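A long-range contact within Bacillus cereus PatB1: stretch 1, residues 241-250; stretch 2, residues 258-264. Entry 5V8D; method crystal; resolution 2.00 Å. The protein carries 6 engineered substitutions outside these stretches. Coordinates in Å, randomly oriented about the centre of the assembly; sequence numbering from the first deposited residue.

Stretch 1, residues 241-250: GFNFTSVTAK
Stretch 2 258-264: QNLDEIY

Stretch 1 runs from a loop, with T245 turned to -63/-42, into a strand at 246-250; stretch 2 passes from loop into a short 3-10 segment, 260-262, braced by backbone hydrogen bonds from E262 N to N259 O (3.0 Å) and from Y264 N to L260 O (2.8 Å). G241 (phi/psi 79/169) leads in without touching stretch 2. F242 (-80/117, chi1 m) directs its CA-to-CB bond toward it, its CB 3.8 Å from CD2 of L260. N243 and T245 stay out of reach, but F244 (-91/143, chi1 m) brings CE2 to 4.1 Å from the same L260 CD2, which lies at the ring edge. L260 reaches both rings with chi1 t, chi2 p. V247 (-130/122, chi1 t) is buried and gives the largest covered area of stretch 1: its CG2 lies 4.0 Å from L260 CB and its CG1 3.9 Å from I263 CD1. Its CA is 4.8 Å from that of N259, yet no direct hydrogen bond joins the stretches; V247 O and N259 N, 3.3 Å apart, meet at a poor angle. Instead water 1 bridges, accepting from V247 N (2.8 Å) and donating to Q258 O (2.7 Å). T248 (-136/139, chi1 m) has its CA-to-CB bond sideways to stretch 2, and its OG1 is 4.4 Å from Q258 OE1. A249 (-151/146) closes the apolar contact, CB 3.7 Å from CD1 of I263 (chi1 m, chi2 t). K250 extends beyond reach.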

# COMPACT_ATOMS: atom_id res chain seq x y z
N GLY A 241 -19.65 9.19 1.90
CA GLY A 241 -19.21 8.18 2.85
C GLY A 241 -18.86 6.86 2.17
O GLY A 241 -19.13 6.66 0.99
N PHE A 242 -18.25 5.97 2.93
CA PHE A 242 -17.98 4.63 2.44
C PHE A 242 -19.26 3.81 2.57
O PHE A 242 -19.77 3.61 3.68
CB PHE A 242 -16.85 3.97 3.23
CG PHE A 242 -15.49 4.54 2.93
CD1 PHE A 242 -14.90 4.35 1.69
CD2 PHE A 242 -14.80 5.25 3.89
CE1 PHE A 242 -13.66 4.85 1.41
CE2 PHE A 242 -13.53 5.76 3.62
CZ PHE A 242 -12.97 5.56 2.37
N ASN A 243 -19.78 3.36 1.43
CA ASN A 243 -21.05 2.64 1.41
C ASN A 243 -20.88 1.19 0.96
O ASN A 243 -21.28 0.83 -0.14
CB ASN A 243 -22.05 3.35 0.49
N PHE A 244 -20.26 0.37 1.80
CA PHE A 244 -19.94 -1.01 1.43
C PHE A 244 -21.06 -1.96 1.80
O PHE A 244 -21.71 -1.82 2.85
CB PHE A 244 -18.64 -1.45 2.09
CG PHE A 244 -17.43 -0.69 1.60
CD1 PHE A 244 -17.09 -0.70 0.25
CD2 PHE A 244 -16.63 0.01 2.48
CE1 PHE A 244 -15.98 -0.01 -0.21
CE2 PHE A 244 -15.50 0.71 2.02
CZ PHE A 244 -15.18 0.69 0.68
N THR A 245 -21.29 -2.95 0.95
CA THR A 245 -22.27 -3.99 1.23
C THR A 245 -21.86 -4.79 2.47
O THR A 245 -22.69 -5.11 3.32
CB THR A 245 -22.42 -4.93 0.04
OG1 THR A 245 -22.44 -4.15 -1.17
CG2 THR A 245 -23.72 -5.76 0.15
N SER A 246 -20.57 -5.12 2.58
CA SER A 246 -20.05 -5.73 3.80
C SER A 246 -18.54 -5.52 3.91
O SER A 246 -17.84 -5.45 2.91
CB SER A 246 -20.38 -7.22 3.85
OG SER A 246 -19.71 -7.93 2.84
N VAL A 247 -18.08 -5.39 5.15
CA VAL A 247 -16.66 -5.32 5.44
C VAL A 247 -16.43 -6.33 6.54
O VAL A 247 -17.05 -6.24 7.60
CB VAL A 247 -16.18 -3.92 5.91
CG1 VAL A 247 -14.65 -3.92 6.09
CG2 VAL A 247 -16.59 -2.84 4.93
N THR A 248 -15.55 -7.28 6.27
CA THR A 248 -15.31 -8.39 7.19
C THR A 248 -13.81 -8.63 7.30
O THR A 248 -13.08 -8.55 6.30
CB THR A 248 -16.04 -9.66 6.71
OG1 THR A 248 -17.45 -9.41 6.72
CG2 THR A 248 -15.74 -10.84 7.61
N ALA A 249 -13.35 -8.90 8.51
CA ALA A 249 -11.93 -9.15 8.71
C ALA A 249 -11.70 -10.08 9.89
O ALA A 249 -12.42 -10.06 10.90
CB ALA A 249 -11.18 -7.84 8.90
N LYS A 250 -10.66 -10.90 9.75
CA LYS A 250 -10.21 -11.78 10.82
C LYS A 250 -8.84 -11.34 11.29
O LYS A 250 -7.93 -11.15 10.48
CB LYS A 250 -10.18 -13.23 10.33
CG LYS A 250 -9.56 -14.21 11.33
CD LYS A 250 -10.59 -15.14 11.93
CE LYS A 250 -11.51 -15.70 10.86
NZ LYS A 250 -12.07 -17.01 11.25
N GLN A 258 -16.93 -7.10 11.87
CA GLN A 258 -18.11 -7.17 11.00
C GLN A 258 -18.46 -5.88 10.27
O GLN A 258 -19.41 -5.86 9.49
CB GLN A 258 -19.33 -7.63 11.81
CG GLN A 258 -19.10 -8.87 12.67
CD GLN A 258 -19.09 -10.17 11.88
OE1 GLN A 258 -19.27 -10.17 10.66
NE2 GLN A 258 -18.89 -11.29 12.57
N ASN A 259 -17.72 -4.80 10.52
CA ASN A 259 -17.90 -3.58 9.75
C ASN A 259 -16.69 -2.65 9.81
O ASN A 259 -15.78 -2.82 10.63
CB ASN A 259 -19.15 -2.84 10.23
CG ASN A 259 -19.28 -2.85 11.71
OD1 ASN A 259 -18.34 -2.52 12.42
ND2 ASN A 259 -20.45 -3.26 12.21
N LEU A 260 -16.70 -1.66 8.93
CA LEU A 260 -15.55 -0.81 8.67
C LEU A 260 -15.11 0.00 9.89
O LEU A 260 -13.91 0.22 10.08
CB LEU A 260 -15.85 0.13 7.50
CG LEU A 260 -14.67 0.98 7.02
CD1 LEU A 260 -13.54 0.10 6.52
CD2 LEU A 260 -15.11 1.96 5.94
N ASP A 261 -16.06 0.43 10.73
CA ASP A 261 -15.70 1.22 11.91
C ASP A 261 -15.05 0.36 12.99
O ASP A 261 -14.52 0.89 13.96
CB ASP A 261 -16.92 1.95 12.50
CG ASP A 261 -18.05 1.02 12.84
OD1 ASP A 261 -18.11 -0.06 12.23
OD2 ASP A 261 -18.91 1.37 13.68
N GLU A 262 -15.08 -0.97 12.82
CA GLU A 262 -14.38 -1.87 13.73
C GLU A 262 -12.97 -2.17 13.22
O GLU A 262 -12.24 -2.96 13.81
CB GLU A 262 -15.15 -3.17 13.91
CG GLU A 262 -16.40 -3.00 14.74
CD GLU A 262 -17.28 -4.24 14.76
OE1 GLU A 262 -18.20 -4.29 15.60
OE2 GLU A 262 -17.06 -5.16 13.95
N ILE A 263 -12.60 -1.53 12.13
CA ILE A 263 -11.33 -1.84 11.49
C ILE A 263 -10.51 -0.59 11.18
O ILE A 263 -9.29 -0.54 11.41
CB ILE A 263 -11.57 -2.64 10.20
CG1 ILE A 263 -12.03 -4.05 10.55
CG2 ILE A 263 -10.34 -2.67 9.35
CD1 ILE A 263 -12.95 -4.68 9.52
N TYR A 264 -11.19 0.43 10.65
CA TYR A 264 -10.52 1.60 10.11
C TYR A 264 -10.86 2.81 10.97
O TYR A 264 -12.02 3.07 11.26
CB TYR A 264 -10.91 1.82 8.63
CG TYR A 264 -10.12 2.93 7.95
CD1 TYR A 264 -8.91 2.67 7.31
CD2 TYR A 264 -10.57 4.25 8.01
CE1 TYR A 264 -8.17 3.69 6.72
CE2 TYR A 264 -9.85 5.27 7.41
CZ TYR A 264 -8.65 4.99 6.76
OH TYR A 264 -7.95 6.01 6.19
O HOH W 1 -20.19 -6.00 6.94